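Long-range contacts in erythropoietin (Homo sapiens, PDB 1EER), which binds the erythropoietin receptor, causing receptor dimerization and JAK2 activation, and thereby controls the proliferation and differentiation of red blood cells: residues A[72-77]-A[97-102]; A[65-70]-A[147-152]. The protein carries 5 engineered substitutions. All blocks are in the same frame, centred on the assembly; numbering follows the deposited sequence.

Interaction 1 of 2, residues A[72-77]-A[97-102]; sequences EAVLRG and KAVSGL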
ATOM      1  N   GLU A  72     -10.120  11.070  15.697  1.00 24.33           N
ATOM      2  CA  GLU A  72     -11.359  11.543  16.304  1.00 25.11           C
ATOM      3  C   GLU A  72     -12.456  11.627  15.255  1.00 24.93           C
ATOM      4  O   GLU A  72     -13.621  11.333  15.541  1.00 24.00           O
ATOM      5  CB  GLU A  72     -11.162  12.923  16.937  1.00 27.42           C
ATOM      6  CG  GLU A  72     -10.074  12.996  17.993  1.00 35.84           C
ATOM      7  CD  GLU A  72      -9.796  14.425  18.437  1.00 37.99           C
ATOM      8  OE1 GLU A  72     -10.764  15.201  18.569  1.00 42.16           O
ATOM      9  OE2 GLU A  72      -8.615  14.775  18.651  1.00 40.42           O
ATOM     10  N   ALA A  73     -12.080  12.031  14.043  1.00 21.06           N
ATOM     11  CA  ALA A  73     -13.045  12.149  12.959  1.00 18.49           C
ATOM     12  C   ALA A  73     -13.605  10.774  12.610  1.00 19.28           C
ATOM     13  O   ALA A  73     -14.814  10.589  12.464  1.00 16.98           O
ATOM     14  CB  ALA A  73     -12.388  12.764  11.748  1.00 20.75           C
ATOM     15  N   VAL A  74     -12.715   9.801  12.490  1.00 23.77           N
ATOM     16  CA  VAL A  74     -13.125   8.447  12.159  1.00 23.44           C
ATOM     17  C   VAL A  74     -13.956   7.832  13.302  1.00 19.61           C
ATOM     18  O   VAL A  74     -14.988   7.196  13.063  1.00 18.62           O
ATOM     19  CB  VAL A  74     -11.876   7.581  11.847  1.00 21.39           C
ATOM     20  CG1 VAL A  74     -12.288   6.228  11.285  1.00 21.12           C
ATOM     21  CG2 VAL A  74     -10.986   8.312  10.847  1.00 21.63           C
ATOM     22  N   LEU A  75     -13.509   8.028  14.538  1.00 16.58           N
ATOM     23  CA  LEU A  75     -14.233   7.495  15.687  1.00 19.68           C
ATOM     24  C   LEU A  75     -15.652   8.051  15.675  1.00 23.60           C
ATOM     25  O   LEU A  75     -16.624   7.311  15.841  1.00 24.29           O
ATOM     26  CB  LEU A  75     -13.512   7.876  16.975  1.00 16.89           C
ATOM     27  CG  LEU A  75     -12.211   7.093  17.145  1.00 17.82           C
ATOM     28  CD1 LEU A  75     -11.359   7.696  18.234  1.00 15.86           C
ATOM     29  CD2 LEU A  75     -12.542   5.656  17.456  1.00 18.87           C
ATOM     30  N   ARG A  76     -15.775   9.358  15.464  1.00 27.56           N
ATOM     31  CA  ARG A  76     -17.091   9.981  15.404  1.00 26.18           C
ATOM     32  C   ARG A  76     -17.896   9.351  14.269  1.00 22.33           C
ATOM     33  O   ARG A  76     -19.080   9.071  14.411  1.00 25.04           O
ATOM     34  CB  ARG A  76     -16.958  11.489  15.179  1.00 28.30           C
ATOM     35  CG  ARG A  76     -17.648  12.338  16.247  1.00 38.27           C
ATOM     36  CD  ARG A  76     -19.121  12.563  15.923  1.00 37.99           C
ATOM     37  NE  ARG A  76     -19.994  11.659  16.668  1.00 40.94           N
ATOM     38  CZ  ARG A  76     -21.295  11.860  16.864  1.00 43.46           C
ATOM     39  NH1 ARG A  76     -21.885  12.938  16.369  1.00 44.64           N
ATOM     40  NH2 ARG A  76     -22.010  10.984  17.557  1.00 43.95           N
ATOM     41  N   GLY A  77     -17.245   9.120  13.135  1.00 24.46           N
ATOM     42  CA  GLY A  77     -17.939   8.515  12.017  1.00 24.15           C
ATOM     43  C   GLY A  77     -18.435   7.131  12.375  1.00 20.70           C
ATOM     44  O   GLY A  77     -19.514   6.708  11.958  1.00 21.05           O
ATOM     45  N   LYS A  97     -11.641  -0.827   9.701  1.00 23.10           N
ATOM     46  CA  LYS A  97     -10.232  -0.928   9.331  1.00 23.73           C
ATOM     47  C   LYS A  97      -9.520   0.408   9.623  1.00 20.49           C
ATOM     48  O   LYS A  97      -8.362   0.431  10.047  1.00 21.97           O
ATOM     49  CB  LYS A  97     -10.098  -1.265   7.842  1.00 22.03           C
ATOM     50  CG  LYS A  97     -10.598  -2.638   7.460  1.00 26.56           C
ATOM     51  CD  LYS A  97     -11.047  -2.656   6.017  1.00 32.06           C
ATOM     52  CE  LYS A  97     -11.043  -4.061   5.472  1.00 32.58           C
ATOM     53  NZ  LYS A  97      -9.716  -4.690   5.658  1.00 42.90           N
ATOM     54  N   ALA A  98     -10.223   1.514   9.387  1.00 17.41           N
ATOM     55  CA  ALA A  98      -9.682   2.852   9.613  1.00 16.87           C
ATOM     56  C   ALA A  98      -9.418   3.077  11.097  1.00 15.24           C
ATOM     57  O   ALA A  98      -8.351   3.560  11.484  1.00 16.21           O
ATOM     58  CB  ALA A  98     -10.659   3.905   9.084  1.00 16.01           C
ATOM     59  N   VAL A  99     -10.395   2.730  11.929  1.00 16.46           N
ATOM     60  CA  VAL A  99     -10.237   2.882  13.369  1.00 13.93           C
ATOM     61  C   VAL A  99      -9.061   2.004  13.804  1.00 13.78           C
ATOM     62  O   VAL A  99      -8.204   2.420  14.588  1.00 15.61           O
ATOM     63  CB  VAL A  99     -11.522   2.440  14.125  1.00 18.80           C
ATOM     64  CG1 VAL A  99     -11.270   2.428  15.632  1.00 15.71           C
ATOM     65  CG2 VAL A  99     -12.673   3.390  13.793  1.00 18.58           C
ATOM     66  N   SER A 100      -9.025   0.792  13.265  1.00 15.61           N
ATOM     67  CA  SER A 100      -7.981  -0.171  13.576  1.00 17.16           C
ATOM     68  C   SER A 100      -6.630   0.294  13.050  1.00 18.13           C
ATOM     69  O   SER A 100      -5.625   0.265  13.768  1.00 17.01           O
ATOM     70  CB  SER A 100      -8.339  -1.525  12.962  1.00 17.35           C
ATOM     71  OG  SER A 100      -7.231  -2.403  13.011  1.00 36.94           O
ATOM     72  N   GLY A 101      -6.614   0.718  11.788  1.00 17.54           N
ATOM     73  CA  GLY A 101      -5.385   1.188  11.172  1.00 18.01           C
ATOM     74  C   GLY A 101      -4.819   2.438  11.824  1.00 16.67           C
ATOM     75  O   GLY A 101      -3.618   2.506  12.096  1.00 17.39           O
ATOM     76  N   LEU A 102      -5.681   3.428  12.074  1.00 20.73           N
ATOM     77  CA  LEU A 102      -5.254   4.680  12.698  1.00 18.64           C
ATOM     78  C   LEU A 102      -4.663   4.409  14.070  1.00 14.14           C
ATOM     79  O   LEU A 102      -3.710   5.064  14.491  1.00 12.24           O
ATOM     80  CB  LEU A 102      -6.434   5.659  12.809  1.00 16.23           C
ATOM     81  CG  LEU A 102      -6.727   6.462  11.532  1.00 17.60           C
ATOM     82  CD1 LEU A 102      -7.977   7.300  11.707  1.00 15.53           C
ATOM     83  CD2 LEU A 102      -5.542   7.357  11.210  1.00 16.17           C
TER
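V74 and L102 meet through branched aliphatic carbons. No ring, amide or guanidinium takes part in this contact, so there is no flat face or edge to cover. V74 carries most of it from helix 56-82. Its CG1 is anti to the backbone N (chi1 -171°). This methyl sits 3.6 Å from A98 CB and 3.8 Å from V99 CG2. The other methyl, V74 CG2, meets L102 tip to tip. It lies 3.3 Å from L102 CD1, closer than two methyl groups normally come, so the packing is tight here. V74 and V99 lie alongside each other, pointing opposite ways. L75 adds a flank, with its CD2 3.9 Å from V99 CG1, and the two side chains cross at about a right angle. L75 is exposed, while V74, A98, V99 and L102 are buried. No hydrogen bond joins the segments. The axes of the two segments run antiparallel at 150° and approach to 9.5 Å. The contact joins two neighbouring helices, 56-82 and 91-111, of the four-helix cytokine bundle. Helix 138-161 borders it through Y145, which touches A98 and L102, and L141, which touches A73. Strand 34-41 packs on A73 through I39 and V41.

Interaction 2 of 2, residues A[65-70]-A[147-152]; sequences QGLALL and NFLRGK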
ATOM      1  N   GLN A  65      -0.407  15.761  15.152  1.00 19.41           N
ATOM      2  CA  GLN A  65      -1.663  16.390  15.504  1.00 20.76           C
ATOM      3  C   GLN A  65      -2.725  16.087  14.459  1.00 23.44           C
ATOM      4  O   GLN A  65      -3.865  15.781  14.805  1.00 27.52           O
ATOM      5  CB  GLN A  65      -1.479  17.886  15.635  1.00 22.49           C
ATOM      6  CG  GLN A  65      -0.654  18.261  16.818  1.00 25.48           C
ATOM      7  CD  GLN A  65      -0.450  19.742  16.907  1.00 27.22           C
ATOM      8  OE1 GLN A  65       0.536  20.211  17.466  1.00 35.18           O
ATOM      9  NE2 GLN A  65      -1.383  20.497  16.351  1.00 32.77           N
ATOM     10  N   GLY A  66      -2.351  16.159  13.184  1.00 15.84           N
ATOM     11  CA  GLY A  66      -3.312  15.877  12.135  1.00 11.56           C
ATOM     12  C   GLY A  66      -3.914  14.494  12.268  1.00 16.46           C
ATOM     13  O   GLY A  66      -5.119  14.306  12.089  1.00 14.18           O
ATOM     14  N   LEU A  67      -3.061  13.520  12.579  1.00 24.55           N
ATOM     15  CA  LEU A  67      -3.482  12.128  12.752  1.00 21.31           C
ATOM     16  C   LEU A  67      -4.442  11.990  13.929  1.00 18.81           C
ATOM     17  O   LEU A  67      -5.402  11.218  13.868  1.00 17.52           O
ATOM     18  CB  LEU A  67      -2.262  11.241  12.990  1.00 23.78           C
ATOM     19  CG  LEU A  67      -2.437   9.735  12.799  1.00 24.30           C
ATOM     20  CD1 LEU A  67      -2.640   9.422  11.319  1.00 21.69           C
ATOM     21  CD2 LEU A  67      -1.211   9.020  13.360  1.00 20.16           C
ATOM     22  N   ALA A  68      -4.168  12.740  14.997  1.00 15.53           N
ATOM     23  CA  ALA A  68      -5.015  12.726  16.185  1.00 18.08           C
ATOM     24  C   ALA A  68      -6.421  13.203  15.835  1.00 16.19           C
ATOM     25  O   ALA A  68      -7.409  12.587  16.222  1.00 15.71           O
ATOM     26  CB  ALA A  68      -4.409  13.615  17.259  1.00 16.44           C
ATOM     27  N   LEU A  69      -6.508  14.303  15.092  1.00 16.27           N
ATOM     28  CA  LEU A  69      -7.790  14.868  14.684  1.00 14.70           C
ATOM     29  C   LEU A  69      -8.511  13.868  13.797  1.00 14.52           C
ATOM     30  O   LEU A  69      -9.727  13.678  13.909  1.00 16.67           O
ATOM     31  CB  LEU A  69      -7.544  16.192  13.943  1.00 20.80           C
ATOM     32  CG  LEU A  69      -8.578  16.897  13.059  1.00 21.57           C
ATOM     33  CD1 LEU A  69      -9.958  16.824  13.658  1.00 28.00           C
ATOM     34  CD2 LEU A  69      -8.154  18.348  12.893  1.00 20.02           C
ATOM     35  N   LEU A  70      -7.739  13.226  12.923  1.00 16.18           N
ATOM     36  CA  LEU A  70      -8.240  12.215  11.997  1.00 14.47           C
ATOM     37  C   LEU A  70      -8.865  11.050  12.765  1.00 14.11           C
ATOM     38  O   LEU A  70      -9.959  10.584  12.436  1.00 19.43           O
ATOM     39  CB  LEU A  70      -7.092  11.696  11.117  1.00 15.69           C
ATOM     40  CG  LEU A  70      -7.258  11.670   9.587  1.00 22.86           C
ATOM     41  CD1 LEU A  70      -6.186  10.783   8.972  1.00 19.85           C
ATOM     42  CD2 LEU A  70      -8.637  11.160   9.193  1.00 20.81           C
ATOM     43  N   ASN A 147      -5.578  10.694   1.530  1.00 16.12           N
ATOM     44  CA  ASN A 147      -4.674  11.788   1.194  1.00 17.15           C
ATOM     45  C   ASN A 147      -3.711  12.097   2.333  1.00 16.24           C
ATOM     46  O   ASN A 147      -2.552  12.448   2.093  1.00 14.90           O
ATOM     47  CB  ASN A 147      -5.465  13.051   0.825  1.00 19.98           C
ATOM     48  CG  ASN A 147      -5.837  13.105  -0.652  1.00 17.62           C
ATOM     49  OD1 ASN A 147      -5.297  12.365  -1.469  1.00 20.20           O
ATOM     50  ND2 ASN A 147      -6.761  13.987  -0.995  1.00 13.96           N
ATOM     51  N   PHE A 148      -4.185  11.963   3.574  1.00 16.27           N
ATOM     52  CA  PHE A 148      -3.329  12.230   4.733  1.00 14.94           C
ATOM     53  C   PHE A 148      -2.224  11.183   4.932  1.00 12.96           C
ATOM     54  O   PHE A 148      -1.046  11.524   5.113  1.00 14.23           O
ATOM     55  CB  PHE A 148      -4.162  12.317   6.016  1.00 15.77           C
ATOM     56  CG  PHE A 148      -3.399  12.868   7.191  1.00 18.80           C
ATOM     57  CD1 PHE A 148      -2.595  12.040   7.965  1.00 18.91           C
ATOM     58  CD2 PHE A 148      -3.474  14.222   7.516  1.00 23.93           C
ATOM     59  CE1 PHE A 148      -1.878  12.545   9.045  1.00 20.84           C
ATOM     60  CE2 PHE A 148      -2.759  14.739   8.594  1.00 22.54           C
ATOM     61  CZ  PHE A 148      -1.959  13.900   9.362  1.00 23.85           C
ATOM     62  N   LEU A 149      -2.606   9.910   4.907  1.00 15.64           N
ATOM     63  CA  LEU A 149      -1.641   8.834   5.107  1.00 17.99           C
ATOM     64  C   LEU A 149      -0.652   8.741   3.949  1.00 19.94           C
ATOM     65  O   LEU A 149       0.553   8.572   4.155  1.00 17.74           O
ATOM     66  CB  LEU A 149      -2.351   7.478   5.262  1.00 20.63           C
ATOM     67  CG  LEU A 149      -3.534   7.288   6.217  1.00 19.40           C
ATOM     68  CD1 LEU A 149      -3.941   5.828   6.191  1.00 21.27           C
ATOM     69  CD2 LEU A 149      -3.175   7.726   7.614  1.00 16.62           C
ATOM     70  N   ARG A 150      -1.166   8.853   2.729  1.00 18.75           N
ATOM     71  CA  ARG A 150      -0.315   8.745   1.559  1.00 19.26           C
ATOM     72  C   ARG A 150       0.444  10.031   1.312  1.00 19.74           C
ATOM     73  O   ARG A 150       1.396  10.055   0.534  1.00 20.61           O
ATOM     74  CB  ARG A 150      -1.155   8.366   0.335  1.00 16.01           C
ATOM     75  CG  ARG A 150      -1.705   9.538  -0.447  1.00 13.47           C
ATOM     76  CD  ARG A 150      -2.695   9.076  -1.490  1.00 12.81           C
ATOM     77  NE  ARG A 150      -3.328  10.202  -2.167  1.00 16.04           N
ATOM     78  CZ  ARG A 150      -3.391  10.346  -3.486  1.00 20.55           C
ATOM     79  NH1 ARG A 150      -2.859   9.432  -4.287  1.00 21.35           N
ATOM     80  NH2 ARG A 150      -3.978  11.414  -4.006  1.00 21.76           N
ATOM     81  N   GLY A 151       0.033  11.090   2.007  1.00 20.02           N
ATOM     82  CA  GLY A 151       0.665  12.384   1.838  1.00 16.38           C
ATOM     83  C   GLY A 151       1.710  12.770   2.868  1.00 14.84           C
ATOM     84  O   GLY A 151       2.791  12.188   2.917  1.00 15.39           O
ATOM     85  N   LYS A 152       1.392  13.759   3.698  1.00 15.49           N
ATOM     86  CA  LYS A 152       2.339  14.221   4.697  1.00 16.25           C
ATOM     87  C   LYS A 152       2.769  13.130   5.673  1.00 13.62           C
ATOM     88  O   LYS A 152       3.893  13.160   6.173  1.00 17.75           O
ATOM     89  CB  LYS A 152       1.777  15.432   5.448  1.00 15.71           C
ATOM     90  CG  LYS A 152       0.605  15.140   6.348  1.00 20.58           C
ATOM     91  CD  LYS A 152       0.160  16.404   7.049  1.00 22.85           C
ATOM     92  CE  LYS A 152      -0.721  17.248   6.139  1.00 20.48           C
ATOM     93  NZ  LYS A 152      -0.530  18.706   6.366  1.00 29.99           N
TER
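The contact of G66, L67 and L70 with F148 and L149 belongs to the core of the four-helix cytokine bundle. It joins helices 56-82 and 138-161, whose segments run antiparallel at 169°. F148 reaches across the interface. Its CG is anti to the backbone N (chi1 -168°), and the ring meets the backbone of the other helix. F148 CZ lies 3.4 Å from L67 N and 3.6 Å from G66 C. G66 has no side chain, and the ring comes right up to its main chain, with F148 CE2 3.8 Å from G66 CA. The approach is oblique to the ring. K152 CG lies over one face, nearer the ring's edge than its centre. L67 lies across the F148 side chain, roughly perpendicular to it, with its CD1 3.9 Å from F148 CE1. The same methyl is 4.1 Å from L149 CD2. L70 runs alongside F148 but points the other way, and L70 CD1 lies 3.9 Å from F148 CB. L149 also touches L16 and A19 of helix 9-25. The polar side chains of 147-152 have other partners. K152 makes a salt bridge to E62 of helix 56-82. R150 grips N147 side-on: R150 NE and R150 NH2 both donate to N147 OD1, each at 3.0 Å. OD1 lies near the guanidinium plane, so the two bonds should restrain the rotation of both groups. R150 and N147 also bind a chain of another protein in the assembly, consistent with receptor binding. No hydrogen bond crosses between 65-70 and 147-152. Between the two segments, cohesion rests on apolar and van der Waals packing; the K152 to E62 salt bridge adds a charged link between the helices.

Both interactions use helix 56-82, at successive parts of its length. Interaction 1 pairs it with helix 91-111 and interaction 2 with helix 138-161, and both pairings are antiparallel. Their centres are 12 Å apart. They touch directly: L102 CD2 lies 3.6 Å from L67 CD1, so the two make one continuous core. Interaction 2 is the more central, with every touching residue buried. Interaction 1 lies further out and has exposed L75 at its border. Interaction 1 is purely aliphatic, methyl against methyl, whereas interaction 2 sets an aromatic ring against the main chain of G66 and L67 and against leucine methyls. In the sequence both segments of interaction 1 fall between those of interaction 2.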